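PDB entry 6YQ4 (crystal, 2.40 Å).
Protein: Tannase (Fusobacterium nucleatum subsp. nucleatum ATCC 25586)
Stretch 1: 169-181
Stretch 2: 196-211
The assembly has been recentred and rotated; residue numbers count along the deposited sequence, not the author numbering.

Stretch 1 (169-181) GALSALLGASGNS
Stretch 2, residues 196-211: TRDDIFAVSAYCPITN

This is a tight, nearly antiparallel packing of a helix face made largely of small residues against a strand, extended at the helix's C-terminal end by a polar clasp between two loops. Helix 169-177, which begins earlier in the chain, runs at 156° to strand 202-206, and their axes approach to 6.9 Å. Together the stretches bury 704 Å², both sides summed.

The chains run in opposite directions, so residue numbers rise along one as they fall along the other. CA of Gly 169 lies 4.2 Å from CA of Ala 205. CA of Ala 173 lies 5.9 Å from CA of Val 203, and CA of Gly 176 lies 5.9 Å from CA of Ile 200. Beyond the helix, CA of Gly 179 lies 4.0 Å from CA of Asp 199.

The helix has regular i to i+4 bonds, such as Leu 174 N to Ala 170 O at 2.7 Å. Ser 178 is the first residue to leave helical phi/psi, at -115/22. Its p rotamer lets OG donate to Leu 174 O at 2.9 Å. A type II turn from Ser 178 to Ser 181 follows, with Gly 179 at -47/115 and Asn 180 at 72/14. Ser 181 N donates to Ser 178 O at 2.8 Å.

Glycines permit the close approach. An ideal CB on Gly 169 would lie 2.6 Å from Tyr 206 O, a clash. One on Gly 176 would lie 2.2 Å from Val 203 CG2, also a clash. Instead, Gly 176 CA rests 3.5 Å from Val 203 CG2 and 3.9 Å from Ile 200 CG1.

In the strand, the CA-to-CB bonds of Val 203 and Ala 205 point toward the helix, while those of Ala 202, Ser 204 and Tyr 206 point away. Val 203, extended at phi/psi -116/132 (chi1 t), sets CG1 3.6 Å from Ala 173 CA. Ala 205 CB sits 3.5 Å from Gly 169 O. In the loop before the strand, Ile 200 (chi1 p, chi2 t) places CG2 4.0 Å from CD2 of Leu 175 (chi1 t, chi2 p), an apolar contact. After the strand, Pro 208 CB lies 3.7 Å from Ala 170 N. Ala 170 CB meets Thr 210 CG2 at 3.4 Å.

One hydrogen bond ties the helix to the strand directly. The CA-to-CB bond of Ser 172 (chi1 t) points toward the other stretch, and its OG donates to Ser 204 O at 2.8 Å.

The loops form a reciprocal pair. Asn 180 N donates to Asp 198 OD1 at 2.5 Å, and Asp 198 N donates to Asn 180 OD1 at 3.1 Å. Each side chain thus accepts from the other's backbone. Asn 180 has chi1 m and chi2 -55°, Asp 198 chi1 p and chi2 56°, and both side-chain ends come nearer the opposing stretch than their CA-to-CB bonds suggest. Within stretch 2, Arg 197 NE and Asp 199 OD1 form a salt bridge at 3.1 Å, through charge alone.

Waters complete the joint. Water 2 accepts from Ile 200 N at 2.7 Å and donates to Leu 175 O at 2.8 Å. Water 3 donates to Asp 198 OD2 at 2.5 Å and weakly to Ser 181 O at 3.4 Å.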

# COMPACT_ATOMS: atom_id res chain seq x y z
N GLY A 169 0.61 1.37 -1.47
CA GLY A 169 -0.70 0.77 -1.26
C GLY A 169 -1.17 0.95 0.17
O GLY A 169 -2.35 1.21 0.42
N ALA A 170 -0.25 0.82 1.13
CA ALA A 170 -0.58 1.14 2.52
C ALA A 170 -1.13 2.56 2.65
O ALA A 170 -2.13 2.78 3.34
CB ALA A 170 0.66 0.95 3.39
N LEU A 171 -0.50 3.53 1.99
CA LEU A 171 -0.95 4.91 2.13
C LEU A 171 -2.29 5.13 1.44
O LEU A 171 -3.17 5.83 1.96
CB LEU A 171 0.12 5.84 1.57
CG LEU A 171 1.45 5.92 2.31
CD1 LEU A 171 2.37 6.89 1.59
CD2 LEU A 171 1.26 6.35 3.79
N SER A 172 -2.46 4.53 0.26
CA SER A 172 -3.76 4.58 -0.40
C SER A 172 -4.86 3.99 0.51
O SER A 172 -5.90 4.62 0.74
CB SER A 172 -3.67 3.87 -1.74
OG SER A 172 -4.92 3.48 -2.19
N ALA A 173 -4.60 2.83 1.10
CA ALA A 173 -5.56 2.23 2.03
C ALA A 173 -5.79 3.11 3.26
O ALA A 173 -6.93 3.31 3.69
CB ALA A 173 -5.08 0.84 2.46
N LEU A 174 -4.70 3.59 3.87
CA LEU A 174 -4.80 4.56 4.97
C LEU A 174 -5.67 5.77 4.59
O LEU A 174 -6.43 6.27 5.42
CB LEU A 174 -3.42 5.07 5.36
CG LEU A 174 -2.76 4.85 6.71
CD1 LEU A 174 -1.61 5.85 6.85
CD2 LEU A 174 -3.75 4.96 7.87
N LEU A 175 -5.49 6.30 3.38
CA LEU A 175 -6.25 7.46 2.94
C LEU A 175 -7.74 7.17 2.91
O LEU A 175 -8.56 8.04 3.22
CB LEU A 175 -5.75 7.89 1.55
CG LEU A 175 -5.95 9.30 1.03
CD1 LEU A 175 -5.19 10.34 1.83
CD2 LEU A 175 -5.53 9.32 -0.43
N GLY A 176 -8.11 5.94 2.54
CA GLY A 176 -9.51 5.55 2.58
C GLY A 176 -10.02 5.27 3.98
O GLY A 176 -11.23 5.40 4.24
N ALA A 177 -9.14 4.91 4.91
CA ALA A 177 -9.61 4.46 6.21
C ALA A 177 -9.77 5.59 7.21
O ALA A 177 -10.63 5.48 8.09
CB ALA A 177 -8.68 3.42 6.82
N SER A 178 -8.99 6.67 7.09
CA SER A 178 -8.93 7.67 8.15
C SER A 178 -9.47 9.04 7.73
O SER A 178 -9.12 10.05 8.35
CB SER A 178 -7.49 7.82 8.66
OG SER A 178 -6.60 8.15 7.62
N GLY A 179 -10.32 9.10 6.70
CA GLY A 179 -10.82 10.37 6.21
C GLY A 179 -11.29 11.31 7.30
O GLY A 179 -12.24 11.01 8.04
N ASN A 180 -10.60 12.44 7.44
CA ASN A 180 -10.94 13.52 8.35
C ASN A 180 -10.69 13.18 9.81
O ASN A 180 -11.14 13.93 10.69
CB ASN A 180 -12.39 13.98 8.17
CG ASN A 180 -12.68 14.29 6.74
OD1 ASN A 180 -12.01 15.11 6.13
ND2 ASN A 180 -13.66 13.62 6.17
N SER A 181 -9.96 12.12 10.10
CA SER A 181 -9.60 11.85 11.48
C SER A 181 -8.83 13.04 12.03
O SER A 181 -7.99 13.64 11.35
CB SER A 181 -8.76 10.58 11.59
OG SER A 181 -7.97 10.63 12.77
N THR A 196 -10.37 21.92 4.21
CA THR A 196 -11.50 21.39 3.47
C THR A 196 -11.80 20.00 3.98
O THR A 196 -12.49 19.85 5.01
CB THR A 196 -11.24 21.45 1.96
OG1 THR A 196 -10.14 20.60 1.62
CG2 THR A 196 -10.90 22.84 1.53
N ARG A 197 -11.31 18.94 3.33
CA ARG A 197 -11.53 17.57 3.76
C ARG A 197 -10.61 16.64 2.97
O ARG A 197 -10.08 17.01 1.92
CB ARG A 197 -12.99 17.15 3.60
CG ARG A 197 -13.55 17.27 2.19
CD ARG A 197 -15.03 16.92 2.22
NE ARG A 197 -15.43 16.03 1.13
CZ ARG A 197 -16.65 15.51 0.99
NH1 ARG A 197 -17.60 15.81 1.86
NH2 ARG A 197 -16.92 14.70 -0.03
N ASP A 198 -10.44 15.41 3.50
CA ASP A 198 -9.51 14.46 2.91
C ASP A 198 -10.09 13.06 2.72
O ASP A 198 -9.34 12.13 2.36
CB ASP A 198 -8.21 14.41 3.73
CG ASP A 198 -8.46 14.17 5.21
OD1 ASP A 198 -9.12 13.15 5.53
OD2 ASP A 198 -7.99 14.97 6.05
N ASP A 199 -11.39 12.86 2.90
CA ASP A 199 -11.98 11.57 2.60
C ASP A 199 -12.01 11.35 1.09
O ASP A 199 -12.10 12.31 0.31
CB ASP A 199 -13.39 11.47 3.18
CG ASP A 199 -14.35 12.45 2.55
OD1 ASP A 199 -14.12 13.67 2.69
OD2 ASP A 199 -15.32 12.00 1.90
N ILE A 200 -11.91 10.08 0.66
CA ILE A 200 -11.83 9.77 -0.76
C ILE A 200 -12.95 8.81 -1.15
O ILE A 200 -13.65 8.25 -0.31
CB ILE A 200 -10.46 9.22 -1.19
CG1 ILE A 200 -10.12 7.93 -0.46
CG2 ILE A 200 -9.37 10.23 -0.93
CD1 ILE A 200 -9.02 7.19 -1.10
N PHE A 201 -13.11 8.62 -2.47
CA PHE A 201 -14.23 7.84 -2.97
C PHE A 201 -13.93 6.35 -3.01
O PHE A 201 -14.81 5.54 -2.70
CB PHE A 201 -14.65 8.34 -4.36
CG PHE A 201 -15.81 7.58 -4.96
CD1 PHE A 201 -17.11 7.81 -4.54
CD2 PHE A 201 -15.59 6.61 -5.94
CE1 PHE A 201 -18.20 7.09 -5.10
CE2 PHE A 201 -16.64 5.89 -6.49
CZ PHE A 201 -17.96 6.14 -6.07
N ALA A 202 -12.71 5.95 -3.37
CA ALA A 202 -12.40 4.54 -3.48
C ALA A 202 -10.89 4.35 -3.38
O ALA A 202 -10.12 5.25 -3.72
CB ALA A 202 -12.92 3.95 -4.80
N VAL A 203 -10.49 3.19 -2.88
CA VAL A 203 -9.10 2.84 -2.65
C VAL A 203 -8.76 1.68 -3.57
O VAL A 203 -9.50 0.69 -3.63
CB VAL A 203 -8.85 2.42 -1.19
CG1 VAL A 203 -7.48 1.82 -1.04
CG2 VAL A 203 -9.00 3.58 -0.27
N SER A 204 -7.64 1.79 -4.28
CA SER A 204 -7.00 0.64 -4.88
C SER A 204 -5.61 0.52 -4.27
O SER A 204 -4.89 1.52 -4.18
CB SER A 204 -6.91 0.76 -6.40
OG SER A 204 -5.84 -0.05 -6.87
N ALA A 205 -5.25 -0.69 -3.84
CA ALA A 205 -4.03 -0.96 -3.08
C ALA A 205 -3.45 -2.29 -3.53
O ALA A 205 -4.03 -3.35 -3.29
CB ALA A 205 -4.28 -1.00 -1.57
N TYR A 206 -2.29 -2.23 -4.19
CA TYR A 206 -1.51 -3.41 -4.54
C TYR A 206 -0.54 -3.70 -3.42
O TYR A 206 0.16 -2.80 -2.95
CB TYR A 206 -0.73 -3.20 -5.84
CG TYR A 206 -1.60 -2.99 -7.05
CD1 TYR A 206 -2.04 -1.72 -7.40
CD2 TYR A 206 -2.00 -4.08 -7.83
CE1 TYR A 206 -2.85 -1.54 -8.50
CE2 TYR A 206 -2.80 -3.91 -8.94
CZ TYR A 206 -3.22 -2.64 -9.27
OH TYR A 206 -3.99 -2.47 -10.36
N CYS A 207 -0.52 -4.96 -2.99
CA CYS A 207 0.37 -5.54 -1.99
C CYS A 207 0.67 -4.58 -0.84
O CYS A 207 1.84 -4.34 -0.55
CB CYS A 207 1.66 -6.02 -2.66
SG CYS A 207 2.52 -4.82 -3.75
N PRO A 208 -0.34 -4.02 -0.18
CA PRO A 208 -0.06 -2.99 0.84
C PRO A 208 0.83 -3.55 1.94
O PRO A 208 0.59 -4.64 2.46
CB PRO A 208 -1.45 -2.63 1.39
CG PRO A 208 -2.35 -3.78 1.04
CD PRO A 208 -1.78 -4.37 -0.24
N ILE A 209 1.86 -2.79 2.30
CA ILE A 209 2.69 -3.13 3.44
C ILE A 209 2.17 -2.34 4.63
O ILE A 209 2.73 -1.28 4.96
CB ILE A 209 4.19 -2.83 3.18
CG1 ILE A 209 4.68 -3.48 1.88
CG2 ILE A 209 5.10 -3.24 4.34
CD1 ILE A 209 4.51 -4.96 1.81
N THR A 210 1.08 -2.81 5.27
CA THR A 210 0.45 -2.19 6.45
C THR A 210 0.45 -3.08 7.67
O THR A 210 1.05 -4.17 7.68
CB THR A 210 -1.04 -1.83 6.26
OG1 THR A 210 -1.72 -2.82 5.46
CG2 THR A 210 -1.25 -0.43 5.82
N ASN A 211 -0.31 -2.64 8.68
CA ASN A 211 -0.41 -3.33 9.96
C ASN A 211 0.98 -3.67 10.51
O ASN A 211 1.21 -4.79 11.00
CB ASN A 211 -1.25 -4.58 9.80
CG ASN A 211 -1.99 -4.96 11.05
OD1 ASN A 211 -1.69 -4.46 12.14
ND2 ASN A 211 -3.01 -5.84 10.90
O HOH W 1 -7.84 10.61 4.48
O HOH W 2 -11.28 8.42 2.63
O HOH W 3 -7.53 13.44 8.03